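Local coordinates for phosphoribosylaminoimidazole carboxylase (Bombyx mori, PDB 4JA0) that catalyses two steps of de novo purine biosynthesis, joining an AIR carboxylase and a SAICAR synthetase in one polypeptide, at the interface of chains A and B. Coordinates in Å, arbitrary orientation; residue numbers count along the deposited sequence, not the author numbering. Chains: chain A/B, Phosphoribosylaminoimidazole carboxylase.

The interface of chains A and B. Residues chain A 163, 166, 414; chain B 309.
The carboxylate of B:Glu309 lies over one face of the A:Arg414 guanidinium, illustrating how an arginine shared by several acids can join two subunits. In this bifunctional PAICS enzyme, B:Glu309 belongs to helix 307-317 of the AIR carboxylase region, whereas A:Asp163 and A:Asp166 sit on helix 162-183 of the SAICAR synthetase region. The assembly holds eight copies of the chain, in keeping with the octamers of the family.

Across the interface the attraction is a salt bridge, with A:Arg414 NH2 3.2 Å from B:Glu309 OE1. The two planes are only 16° apart and CD of the glutamate stands above the centre of the guanidinium, so the N-H bonds run roughly parallel to the carboxylate rather than towards it, and no hydrogen bond forms. A bend at chi2 (67°) helps bring the glutamate carboxylate over that face, although the side chain is poorly ordered.

Within chain A the guanidinium is anchored through its edge. A:Arg414 NH1 donates to A:Asp163 OD1 at 2.5 Å, nearly in the guanidinium plane and on the anti lone pair of that oxygen. A:Arg414 NH2 makes a weak hydrogen bond of 3.1 Å to A:Asp166 OD2.

Like charges converge here: A:Asp166 OD2 lies 3.7 Å from B:Glu309 OE1, a proximity the guanidinium probably offsets. Replacing A:Arg414 with an alanine would probably leave three neighbouring carboxylates without their shared positive partner, weakening this junction.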
loop_
_atom_site.group_PDB
_atom_site.type_symbol
_atom_site.label_atom_id
_atom_site.label_comp_id
_atom_site.label_asym_id
_atom_site.label_seq_id
_atom_site.Cartn_x
_atom_site.Cartn_y
_atom_site.Cartn_z
ATOM N N ASP A 163 -3.620 43.582 -11.774
ATOM C CA ASP A 163 -4.248 42.397 -12.325
ATOM C C ASP A 163 -4.592 42.621 -13.795
ATOM O O ASP A 163 -4.310 41.784 -14.653
ATOM C CB ASP A 163 -5.484 42.005 -11.486
ATOM C CG ASP A 163 -5.108 41.315 -10.167
ATOM O OD1 ASP A 163 -4.055 40.632 -10.146
ATOM O OD2 ASP A 163 -5.824 41.503 -9.143
ATOM N N ASP A 166 -1.437 42.795 -15.661
ATOM C CA ASP A 166 -0.903 41.436 -15.775
ATOM C C ASP A 166 -1.552 40.731 -16.959
ATOM O O ASP A 166 -0.854 40.198 -17.818
ATOM C CB ASP A 166 -1.124 40.618 -14.491
ATOM C CG ASP A 166 -0.169 41.020 -13.344
ATOM O OD1 ASP A 166 0.937 41.545 -13.630
ATOM O OD2 ASP A 166 -0.541 40.831 -12.151
ATOM N N ARG A 414 -7.436 34.636 -10.329
ATOM C CA ARG A 414 -7.455 35.976 -9.769
ATOM C C ARG A 414 -8.882 36.394 -9.473
ATOM O O ARG A 414 -9.119 37.036 -8.456
ATOM C CB ARG A 414 -6.767 36.973 -10.695
ATOM C CG ARG A 414 -5.383 36.528 -11.097
ATOM C CD ARG A 414 -4.390 37.623 -10.920
ATOM N NE ARG A 414 -3.109 37.291 -11.548
ATOM C CZ ARG A 414 -2.164 38.189 -11.823
ATOM N NH1 ARG A 414 -2.370 39.478 -11.542
ATOM N NH2 ARG A 414 -1.033 37.805 -12.401
ATOM N N GLU B 309 2.878 34.526 -10.542
ATOM C CA GLU B 309 2.021 35.343 -9.692
ATOM C C GLU B 309 1.995 34.846 -8.244
ATOM O O GLU B 309 1.905 35.655 -7.303
ATOM C CB GLU B 309 0.596 35.420 -10.262
ATOM C CG GLU B 309 -0.392 36.187 -9.365
ATOM C CD GLU B 309 -0.089 37.687 -9.248
ATOM O OE1 GLU B 309 0.865 38.183 -9.912
ATOM O OE2 GLU B 309 -0.810 38.367 -8.472
#